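Local coordinates for protein leucyl-trna synthetase (Plasmodium knowlesi, PDB 5FOF) that probably hydrolyses mischarged tRNA(Leu) as the editing domain of a cytosolic leucyl-tRNA synthetase, the enzyme that joins leucine to its tRNA with ATP, at residues Glu45-Tyr50 with Asn70-Lys75; Leu35-Val40 with Gly108-Arg113; Tyr50-Lys55 with Gly176-Gly181. All blocks are in the same frame, centred on the assembly; numbering follows the deposited sequence.

Interaction 1: Glu45-Tyr50 with Asn70-Lys75; sequences EFYEIY and NFFSQK
The ring of Phe72 meets three aromatic side chains of helix 43-55. Over one of its faces, offset toward the rim, stands Phe46, whose edge is turned to it in a T-shaped pair with the planes at 70°; the closest atoms are Phe46 CE2 and Phe72 CE1, 3.8 Å apart. Over the centre of the opposite face lies CD2 of Phe71, its neighbour in the chain. Phe72 in turn gives its own edge to Tyr50: Phe72 CE2 lies over the centre of the Tyr50 face, 4.1 Å from Tyr50 CG, in a second edge-to-face pair. Tyr47 meets Phe72 rim to rim, neither ring over the other, with Tyr47 CD1 3.5 Å from Phe72 CD2.

The axes of the two helical segments come within 10.2 Å, their directions 139° apart, nearer antiparallel than parallel, and the rings fill the gap. Phe46 and Tyr50 are one helical turn apart and both point at Phe72, while Tyr47 flanks them. Phe72 reaches over because its CG sits anti to its carbonyl carbon (chi1 -69°). Ile77 and Val138, from neighbouring sheet strands, also touch Phe72, and Ile140 touches Phe46.

Phenylalanine suits position 72, offering face and edge at once without a polar atom; Phe46 is likewise an all-carbon ring buried against the strands, while partly exposed Tyr47 can carry a hydroxyl. No hydrogen bond joins the segments: the contact depends on apolar packing and, in the Phe46-Phe72 and Phe72-Tyr50 pairs, on ring C-H groups directed at pi faces, which makes these two sensitive to ring orientation.

Interaction 2: Leu35-Val40 with Gly108-Arg113; sequences LIKIYV and GFNKQR
Lys37 and Asn110 cross at about a right angle: the lysine chain runs out from strand 33-40 to the loop after strand 102-108, where the end of the asparagine lies across its tip. All torsions of Lys37 beyond CG are extended (chi2 -177°), which carries NZ far enough to reach the loop backbone. There NZ donates to Asn110 O at 2.8 Å, lying in the carbonyl plane on a lone pair. A weak second bond, 3.2 Å long, runs from Lys37 NZ to Asn110 OD1.

A water completes the arrangement. It accepts from Lys37 NZ at 2.9 Å and donates to Asn110 OD1 at 2.7 Å and to Tyr39 OH at 3.2 Å, lying in the plane of the Tyr39 ring at its edge. Beyond the two segments, Asn323 O also accepts from Lys37 NZ, and Asn137 ND2 donates to Asn110 OD1, which would steady that amide. Asparagine suits the place because OD1 can accept from Asn137, the water and, weakly, the lysine.

Lysine combines a long apolar stem with three N-H groups, enough for Asn110 O, Asn323 O and the water, leaving the OD1 bond secondary. The dipoles of these oxygens would probably stabilise the charge of this buried lysine; the hydrogen bonds themselves join loop to sheet.

Interaction 3: Tyr50-Lys55 with Gly176-Gly181; sequences YLRNKK and GEELVG
The C-terminal part of helix 43-55 passes the short, weakly bonded helix 176-179, with Asn53 and Glu178 facing each other at a CA-CA separation of 8.5 Å. In the editing domain this is a surface helix-helix contact in which a guanidinium and an amide share one carboxylate oxygen. Asn53 and Glu178 come from opposite directions. Glu178 bends at chi2 (-63°), which brings its carboxylate round to the long helix, and Asn53 ND2 donates to Glu178 OE1 at 2.7 Å with an N-H...O angle of 158°. The oxygen lies in the amide plane, yet the amide approaches it from well above the carboxylate plane. ND2 also makes a weak bond to Ile49 O, one turn back.

Arg52, the residue before Asn53, bends at chi3 and meets the same oxygen with its guanidinium edge. Its other terminal nitrogen, NH2, forms a salt bridge to Glu48 one turn earlier, so the arginine links two acids. Asparagine suits its place because its short amide donates without adding charge, while its side chain also packs on Met172 and Ile174 of strand 170-175. Arginine has separate N-H groups for its two carboxylates. Arg52 NH1 approaches Glu178 OE1 nearly along the C-O bond direction, 3.1 Å away.

Helix 43-55 carries one side of interactions 1 and 3; interaction 2 lies on the strand before it. The helix gives its aromatic side to interaction 1 and, further on, Arg52 and Asn53 to interaction 3; Tyr50 lies in both ranges but touches only in interaction 1. These two centres are about 12 Å apart, and Ile49 CD1 comes 3.4 Å from Glu178 O. Strand 33-40 leads into the helix, and Phe46 CB packs against Val40 CG1 at 4.1 Å, although the centres of interactions 1 and 2 are about 17 Å apart. Interactions 2 and 3 do not touch, their nearest atoms being about 7 Å apart. An aromatic cluster, a lysine ammonium and a surface salt bridge thus join one strand-helix unit to three later segments.

Interaction 1: Glu45-Tyr50 with Asn70-Lys75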
loop_
_atom_site.group_PDB
_atom_site.type_symbol
_atom_site.label_atom_id
_atom_site.label_comp_id
_atom_site.label_asym_id
_atom_site.label_seq_id
_atom_site.Cartn_x
_atom_site.Cartn_y
_atom_site.Cartn_z
ATOM N N GLU A 45 -10.984 -13.812 -8.289
ATOM C CA GLU A 45 -9.650 -14.186 -7.806
ATOM C C GLU A 45 -9.471 -13.885 -6.305
ATOM O O GLU A 45 -8.862 -14.679 -5.594
ATOM C CB GLU A 45 -8.541 -13.561 -8.662
ATOM C CG GLU A 45 -8.356 -14.296 -9.993
ATOM C CD GLU A 45 -7.561 -13.533 -11.049
ATOM O OE1 GLU A 45 -7.620 -12.273 -11.096
ATOM O OE2 GLU A 45 -6.886 -14.216 -11.865
ATOM N N PHE A 46 -10.045 -12.790 -5.811
ATOM C CA PHE A 46 -10.015 -12.528 -4.373
ATOM C C PHE A 46 -10.967 -13.462 -3.628
ATOM O O PHE A 46 -10.632 -13.964 -2.549
ATOM C CB PHE A 46 -10.330 -11.069 -4.041
ATOM C CG PHE A 46 -10.272 -10.776 -2.567
ATOM C CD1 PHE A 46 -9.043 -10.628 -1.919
ATOM C CD2 PHE A 46 -11.429 -10.704 -1.810
ATOM C CE1 PHE A 46 -8.976 -10.379 -0.557
ATOM C CE2 PHE A 46 -11.365 -10.459 -0.438
ATOM C CZ PHE A 46 -10.138 -10.297 0.184
ATOM N N TYR A 47 -12.151 -13.690 -4.197
ATOM C CA TYR A 47 -13.133 -14.596 -3.587
ATOM C C TYR A 47 -12.611 -16.027 -3.462
ATOM O O TYR A 47 -12.888 -16.691 -2.467
ATOM C CB TYR A 47 -14.460 -14.595 -4.340
ATOM C CG TYR A 47 -15.524 -15.348 -3.592
ATOM C CD1 TYR A 47 -15.944 -14.919 -2.350
ATOM C CD2 TYR A 47 -16.092 -16.513 -4.108
ATOM C CE1 TYR A 47 -16.920 -15.600 -1.635
ATOM C CE2 TYR A 47 -17.070 -17.205 -3.398
ATOM C CZ TYR A 47 -17.474 -16.746 -2.159
ATOM O OH TYR A 47 -18.425 -17.419 -1.427
ATOM N N GLU A 48 -11.850 -16.493 -4.444
ATOM C CA GLU A 48 -11.232 -17.806 -4.325
ATOM C C GLU A 48 -10.451 -17.870 -3.029
ATOM O O GLU A 48 -10.711 -18.746 -2.194
ATOM C CB GLU A 48 -10.313 -18.127 -5.498
ATOM C CG GLU A 48 -9.796 -19.560 -5.453
ATOM C CD GLU A 48 -8.613 -19.783 -6.365
ATOM O OE1 GLU A 48 -8.618 -19.238 -7.501
ATOM O OE2 GLU A 48 -7.681 -20.505 -5.941
ATOM N N ILE A 49 -9.530 -16.912 -2.874
ATOM C CA ILE A 49 -8.672 -16.792 -1.689
ATOM C C ILE A 49 -9.520 -16.783 -0.414
ATOM O O ILE A 49 -9.170 -17.425 0.565
ATOM C CB ILE A 49 -7.742 -15.535 -1.773
ATOM C CG1 ILE A 49 -6.668 -15.736 -2.846
ATOM C CG2 ILE A 49 -7.050 -15.217 -0.443
ATOM C CD1 ILE A 49 -6.147 -14.440 -3.436
ATOM N N TYR A 50 -10.637 -16.075 -0.434
ATOM C CA TYR A 50 -11.499 -16.015 0.730
ATOM C C TYR A 50 -12.070 -17.393 1.111
ATOM O O TYR A 50 -12.117 -17.715 2.298
ATOM C CB TYR A 50 -12.618 -14.998 0.509
ATOM C CG TYR A 50 -13.647 -14.960 1.619
ATOM C CD1 TYR A 50 -13.480 -14.135 2.733
ATOM C CD2 TYR A 50 -14.806 -15.750 1.552
ATOM C CE1 TYR A 50 -14.434 -14.099 3.748
ATOM C CE2 TYR A 50 -15.764 -15.716 2.562
ATOM C CZ TYR A 50 -15.570 -14.895 3.650
ATOM O OH TYR A 50 -16.512 -14.867 4.627
ATOM N N ASN A 70 -21.486 -12.859 -4.586
ATOM C CA ASN A 70 -22.362 -11.720 -4.876
ATOM C C ASN A 70 -22.063 -10.467 -4.017
ATOM O O ASN A 70 -22.266 -9.337 -4.470
ATOM C CB ASN A 70 -23.848 -12.141 -4.751
ATOM C CG ASN A 70 -24.800 -11.102 -5.317
ATOM O OD1 ASN A 70 -24.660 -10.684 -6.463
ATOM N ND2 ASN A 70 -25.769 -10.675 -4.514
ATOM N N PHE A 71 -21.591 -10.680 -2.790
ATOM C CA PHE A 71 -21.183 -9.594 -1.884
ATOM C C PHE A 71 -19.915 -8.903 -2.405
ATOM O O PHE A 71 -19.894 -7.689 -2.589
ATOM C CB PHE A 71 -20.987 -10.186 -0.481
ATOM C CG PHE A 71 -20.383 -9.256 0.532
ATOM C CD1 PHE A 71 -21.179 -8.383 1.260
ATOM C CD2 PHE A 71 -19.008 -9.312 0.817
ATOM C CE1 PHE A 71 -20.619 -7.555 2.222
ATOM C CE2 PHE A 71 -18.447 -8.484 1.778
ATOM C CZ PHE A 71 -19.259 -7.607 2.480
ATOM N N PHE A 72 -18.877 -9.686 -2.671
ATOM C CA PHE A 72 -17.649 -9.158 -3.247
ATOM C C PHE A 72 -17.756 -8.579 -4.665
ATOM O O PHE A 72 -16.886 -7.804 -5.067
ATOM C CB PHE A 72 -16.526 -10.200 -3.158
ATOM C CG PHE A 72 -16.071 -10.446 -1.749
ATOM C CD1 PHE A 72 -15.390 -9.455 -1.048
ATOM C CD2 PHE A 72 -16.357 -11.639 -1.109
ATOM C CE1 PHE A 72 -14.989 -9.660 0.265
ATOM C CE2 PHE A 72 -15.960 -11.858 0.205
ATOM C CZ PHE A 72 -15.274 -10.865 0.895
ATOM N N SER A 73 -18.802 -8.933 -5.414
ATOM C CA SER A 73 -19.082 -8.282 -6.705
ATOM C C SER A 73 -19.592 -6.847 -6.530
ATOM O O SER A 73 -19.309 -6.009 -7.353
ATOM C CB SER A 73 -20.090 -9.091 -7.544
ATOM O OG SER A 73 -21.388 -9.061 -6.981
ATOM N N GLN A 74 -20.332 -6.574 -5.462
ATOM C CA GLN A 74 -20.938 -5.245 -5.246
ATOM C C GLN A 74 -20.016 -4.233 -4.537
ATOM O O GLN A 74 -20.368 -3.057 -4.385
ATOM C CB GLN A 74 -22.253 -5.385 -4.468
ATOM C CG GLN A 74 -23.421 -5.880 -5.311
ATOM C CD GLN A 74 -24.558 -6.436 -4.454
ATOM O OE1 GLN A 74 -25.098 -5.743 -3.581
ATOM N NE2 GLN A 74 -24.922 -7.696 -4.696
ATOM N N LYS A 75 -18.843 -4.683 -4.115
ATOM C CA LYS A 75 -17.912 -3.844 -3.390
ATOM C C LYS A 75 -16.586 -3.792 -4.099
ATOM O O LYS A 75 -16.170 -4.762 -4.727
ATOM C CB LYS A 75 -17.744 -4.390 -1.979
ATOM C CG LYS A 75 -19.070 -4.456 -1.239
ATOM C CD LYS A 75 -18.887 -4.373 0.257
ATOM C CE LYS A 75 -20.232 -4.455 0.961
ATOM N NZ LYS A 75 -21.135 -3.321 0.611
#

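Interaction 2: Leu35-Val40 with Gly108-Arg113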
loop_
_atom_site.group_PDB
_atom_site.type_symbol
_atom_site.label_atom_id
_atom_site.label_comp_id
_atom_site.label_asym_id
_atom_site.label_seq_id
_atom_site.Cartn_x
_atom_site.Cartn_y
_atom_site.Cartn_z
ATOM N N LEU A 35 -2.167 7.280 2.081
ATOM C CA LEU A 35 -2.691 5.963 1.734
ATOM C C LEU A 35 -3.244 6.005 0.310
ATOM O O LEU A 35 -4.077 6.851 0.024
ATOM C CB LEU A 35 -3.797 5.527 2.702
ATOM C CG LEU A 35 -3.449 5.451 4.188
ATOM C CD1 LEU A 35 -4.626 4.860 4.941
ATOM C CD2 LEU A 35 -2.177 4.653 4.453
ATOM N N ILE A 36 -2.774 5.111 -0.566
ATOM C CA ILE A 36 -3.251 5.009 -1.962
ATOM C C ILE A 36 -4.099 3.734 -2.133
ATOM O O ILE A 36 -3.713 2.651 -1.684
ATOM C CB ILE A 36 -2.077 4.988 -2.959
ATOM C CG1 ILE A 36 -1.322 6.315 -2.917
ATOM C CG2 ILE A 36 -2.555 4.742 -4.391
ATOM C CD1 ILE A 36 -0.013 6.275 -3.676
ATOM N N LYS A 37 -5.257 3.889 -2.777
ATOM C CA LYS A 37 -6.151 2.778 -3.074
ATOM C C LYS A 37 -5.588 1.864 -4.153
ATOM O O LYS A 37 -5.457 2.272 -5.298
ATOM C CB LYS A 37 -7.506 3.308 -3.527
ATOM C CG LYS A 37 -8.261 3.990 -2.409
ATOM C CD LYS A 37 -9.646 4.455 -2.850
ATOM C CE LYS A 37 -10.314 5.238 -1.723
ATOM N NZ LYS A 37 -11.663 5.734 -2.069
ATOM N N ILE A 38 -5.237 0.640 -3.777
ATOM C CA ILE A 38 -4.788 -0.368 -4.724
ATOM C C ILE A 38 -5.930 -1.360 -4.916
ATOM O O ILE A 38 -6.297 -2.081 -3.982
ATOM C CB ILE A 38 -3.516 -1.065 -4.216
ATOM C CG1 ILE A 38 -2.439 -0.020 -3.940
ATOM C CG2 ILE A 38 -2.999 -2.102 -5.222
ATOM C CD1 ILE A 38 -1.920 0.691 -5.178
ATOM N N TYR A 39 -6.514 -1.357 -6.109
ATOM C CA TYR A 39 -7.763 -2.098 -6.377
ATOM C C TYR A 39 -7.414 -3.492 -6.852
ATOM O O TYR A 39 -6.461 -3.684 -7.605
ATOM C CB TYR A 39 -8.618 -1.423 -7.465
ATOM C CG TYR A 39 -8.972 0.016 -7.190
ATOM C CD1 TYR A 39 -8.136 1.061 -7.617
ATOM C CD2 TYR A 39 -10.147 0.343 -6.509
ATOM C CE1 TYR A 39 -8.449 2.391 -7.339
ATOM C CE2 TYR A 39 -10.474 1.669 -6.232
ATOM C CZ TYR A 39 -9.626 2.695 -6.645
ATOM O OH TYR A 39 -9.986 4.009 -6.384
ATOM N N VAL A 40 -8.205 -4.456 -6.414
ATOM C CA VAL A 40 -8.112 -5.810 -6.916
ATOM C C VAL A 40 -8.805 -5.831 -8.286
ATOM O O VAL A 40 -9.896 -5.277 -8.448
ATOM C CB VAL A 40 -8.808 -6.787 -5.962
ATOM C CG1 VAL A 40 -8.788 -8.197 -6.543
ATOM C CG2 VAL A 40 -8.133 -6.761 -4.603
ATOM N N GLY A 108 -15.047 -0.422 4.870
ATOM C CA GLY A 108 -14.928 1.007 5.167
ATOM C C GLY A 108 -15.513 1.891 4.092
ATOM O O GLY A 108 -16.125 1.411 3.131
ATOM N N PHE A 109 -15.277 3.190 4.242
ATOM C CA PHE A 109 -15.937 4.214 3.435
ATOM C C PHE A 109 -15.041 4.636 2.290
ATOM O O PHE A 109 -13.819 4.452 2.368
ATOM C CB PHE A 109 -16.262 5.401 4.315
ATOM C CG PHE A 109 -16.990 5.034 5.582
ATOM C CD1 PHE A 109 -18.271 4.519 5.534
ATOM C CD2 PHE A 109 -16.400 5.213 6.808
ATOM C CE1 PHE A 109 -18.953 4.199 6.696
ATOM C CE2 PHE A 109 -17.065 4.887 7.985
ATOM C CZ PHE A 109 -18.347 4.383 7.927
ATOM N N ASN A 110 -15.652 5.189 1.235
ATOM C CA ASN A 110 -14.917 5.670 0.043
ATOM C C ASN A 110 -14.194 7.009 0.280
ATOM O O ASN A 110 -13.096 7.238 -0.246
ATOM C CB ASN A 110 -15.860 5.805 -1.163
ATOM C CG ASN A 110 -15.129 5.698 -2.491
ATOM O OD1 ASN A 110 -14.571 4.648 -2.812
ATOM N ND2 ASN A 110 -15.127 6.779 -3.273
ATOM N N LYS A 111 -14.844 7.874 1.060
ATOM C CA LYS A 111 -14.324 9.157 1.533
ATOM C C LYS A 111 -14.396 9.134 3.065
ATOM O O LYS A 111 -15.242 8.442 3.610
ATOM C CB LYS A 111 -15.234 10.263 0.971
ATOM C CG LYS A 111 -14.796 11.701 1.234
ATOM C CD LYS A 111 -15.973 12.685 1.204
ATOM C CE LYS A 111 -15.653 13.962 1.988
ATOM N NZ LYS A 111 -16.855 14.803 2.269
ATOM N N GLN A 112 -13.522 9.873 3.757
ATOM C CA GLN A 112 -13.526 9.938 5.234
ATOM C C GLN A 112 -14.835 10.535 5.759
ATOM O O GLN A 112 -15.241 11.615 5.335
ATOM C CB GLN A 112 -12.345 10.767 5.769
ATOM C CG GLN A 112 -10.974 10.153 5.506
ATOM C CD GLN A 112 -9.789 10.975 6.034
ATOM O OE1 GLN A 112 -9.809 11.469 7.167
ATOM N NE2 GLN A 112 -8.741 11.110 5.210
ATOM N N ARG A 113 -15.489 9.822 6.671
ATOM C CA ARG A 113 -16.776 10.231 7.225
ATOM C C ARG A 113 -16.525 10.701 8.641
ATOM O O ARG A 113 -16.148 9.913 9.493
ATOM C CB ARG A 113 -17.785 9.073 7.204
ATOM C CG ARG A 113 -18.353 8.777 5.813
ATOM C CD ARG A 113 -19.543 7.826 5.836
ATOM N NE ARG A 113 -20.597 8.286 6.742
ATOM C CZ ARG A 113 -21.708 7.608 7.036
ATOM N NH1 ARG A 113 -21.967 6.421 6.480
ATOM N NH2 ARG A 113 -22.578 8.137 7.892
HETATM O O HOH W 1 -12.494 4.266 -4.478
#

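Interaction 3: Tyr50-Lys55 with Gly176-Gly181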
loop_
_atom_site.group_PDB
_atom_site.type_symbol
_atom_site.label_atom_id
_atom_site.label_comp_id
_atom_site.label_asym_id
_atom_site.label_seq_id
_atom_site.Cartn_x
_atom_site.Cartn_y
_atom_site.Cartn_z
ATOM N N TYR A 50 -10.637 -16.075 -0.434
ATOM C CA TYR A 50 -11.499 -16.015 0.730
ATOM C C TYR A 50 -12.070 -17.393 1.111
ATOM O O TYR A 50 -12.117 -17.715 2.298
ATOM C CB TYR A 50 -12.618 -14.998 0.509
ATOM C CG TYR A 50 -13.647 -14.960 1.619
ATOM C CD1 TYR A 50 -13.480 -14.135 2.733
ATOM C CD2 TYR A 50 -14.806 -15.750 1.552
ATOM C CE1 TYR A 50 -14.434 -14.099 3.748
ATOM C CE2 TYR A 50 -15.764 -15.716 2.562
ATOM C CZ TYR A 50 -15.570 -14.895 3.650
ATOM O OH TYR A 50 -16.512 -14.867 4.627
ATOM N N LEU A 51 -12.500 -18.185 0.115
ATOM C CA LEU A 51 -13.100 -19.518 0.344
ATOM C C LEU A 51 -12.090 -20.491 0.895
ATOM O O LEU A 51 -12.385 -21.230 1.835
ATOM C CB LEU A 51 -13.658 -20.124 -0.945
ATOM C CG LEU A 51 -14.841 -19.434 -1.617
ATOM C CD1 LEU A 51 -15.167 -20.176 -2.901
ATOM C CD2 LEU A 51 -16.053 -19.357 -0.699
ATOM N N ARG A 52 -10.911 -20.506 0.292
ATOM C CA ARG A 52 -9.814 -21.315 0.794
ATOM C C ARG A 52 -9.491 -20.974 2.260
ATOM O O ARG A 52 -9.359 -21.877 3.082
ATOM C CB ARG A 52 -8.576 -21.149 -0.088
ATOM C CG ARG A 52 -7.437 -22.109 0.233
ATOM C CD ARG A 52 -6.126 -21.646 -0.384
ATOM N NE ARG A 52 -6.248 -21.405 -1.832
ATOM C CZ ARG A 52 -5.998 -20.257 -2.475
ATOM N NH1 ARG A 52 -5.589 -19.165 -1.832
ATOM N NH2 ARG A 52 -6.152 -20.202 -3.804
ATOM N N ASN A 53 -9.396 -19.687 2.596
ATOM C CA ASN A 53 -9.040 -19.288 3.971
ATOM C C ASN A 53 -10.221 -19.221 4.952
ATOM O O ASN A 53 -10.009 -19.074 6.159
ATOM C CB ASN A 53 -8.207 -17.995 3.982
ATOM C CG ASN A 53 -6.753 -18.241 3.594
ATOM O OD1 ASN A 53 -5.900 -18.455 4.459
ATOM N ND2 ASN A 53 -6.465 -18.223 2.286
ATOM N N LYS A 54 -11.449 -19.333 4.434
ATOM C CA LYS A 54 -12.648 -19.563 5.254
ATOM C C LYS A 54 -12.532 -20.876 6.036
ATOM O O LYS A 54 -12.685 -20.882 7.261
ATOM C CB LYS A 54 -13.904 -19.585 4.370
ATOM C CG LYS A 54 -15.225 -19.718 5.122
ATOM C CD LYS A 54 -16.344 -18.873 4.508
ATOM C CE LYS A 54 -16.800 -19.365 3.135
ATOM N NZ LYS A 54 -18.079 -20.127 3.176
ATOM N N LYS A 55 -12.242 -21.964 5.313
ATOM C CA LYS A 55 -12.045 -23.317 5.887
ATOM C C LYS A 55 -11.245 -23.366 7.205
ATOM O O LYS A 55 -11.649 -24.046 8.153
ATOM C CB LYS A 55 -11.387 -24.240 4.846
ATOM C CG LYS A 55 -12.350 -24.764 3.786
ATOM C CD LYS A 55 -11.762 -24.721 2.382
ATOM C CE LYS A 55 -10.539 -25.612 2.213
ATOM N NZ LYS A 55 -10.001 -25.507 0.825
ATOM N N GLY A 176 0.005 -12.603 4.290
ATOM C CA GLY A 176 0.338 -11.931 3.055
ATOM C C GLY A 176 0.663 -12.867 1.909
ATOM O O GLY A 176 0.489 -12.482 0.758
ATOM N N GLU A 177 1.186 -14.051 2.244
ATOM C CA GLU A 177 1.314 -15.220 1.351
ATOM C C GLU A 177 0.136 -15.391 0.421
ATOM O O GLU A 177 0.305 -15.614 -0.758
ATOM C CB GLU A 177 1.337 -16.509 2.188
ATOM C CG GLU A 177 2.700 -17.012 2.610
ATOM C CD GLU A 177 2.609 -18.275 3.439
ATOM O OE1 GLU A 177 1.640 -18.427 4.230
ATOM O OE2 GLU A 177 3.521 -19.112 3.293
ATOM N N GLU A 178 -1.054 -15.332 1.003
ATOM C CA GLU A 178 -2.300 -15.586 0.295
ATOM C C GLU A 178 -2.595 -14.515 -0.747
ATOM O O GLU A 178 -3.143 -14.812 -1.795
ATOM C CB GLU A 178 -3.463 -15.682 1.290
ATOM C CG GLU A 178 -3.337 -16.799 2.330
ATOM C CD GLU A 178 -3.318 -18.196 1.719
ATOM O OE1 GLU A 178 -4.189 -18.491 0.869
ATOM O OE2 GLU A 178 -2.437 -19.004 2.098
ATOM N N LEU A 179 -2.211 -13.280 -0.462
ATOM C CA LEU A 179 -2.407 -12.163 -1.387
ATOM C C LEU A 179 -1.401 -12.151 -2.538
ATOM O O LEU A 179 -1.659 -11.547 -3.564
ATOM C CB LEU A 179 -2.318 -10.822 -0.641
ATOM C CG LEU A 179 -3.213 -10.650 0.574
ATOM C CD1 LEU A 179 -2.932 -9.330 1.242
ATOM C CD2 LEU A 179 -4.670 -10.744 0.169
ATOM N N VAL A 180 -0.246 -12.777 -2.372
ATOM C CA VAL A 180 0.799 -12.675 -3.392
ATOM C C VAL A 180 0.303 -13.212 -4.739
ATOM O O VAL A 180 -0.401 -14.216 -4.806
ATOM C CB VAL A 180 2.109 -13.349 -2.930
ATOM C CG1 VAL A 180 3.102 -13.551 -4.074
ATOM C CG2 VAL A 180 2.755 -12.488 -1.861
ATOM N N GLY A 181 0.663 -12.499 -5.798
ATOM C CA GLY A 181 0.224 -12.806 -7.145
ATOM C C GLY A 181 -1.104 -12.213 -7.582
ATOM O O GLY A 181 -1.415 -12.276 -8.765
#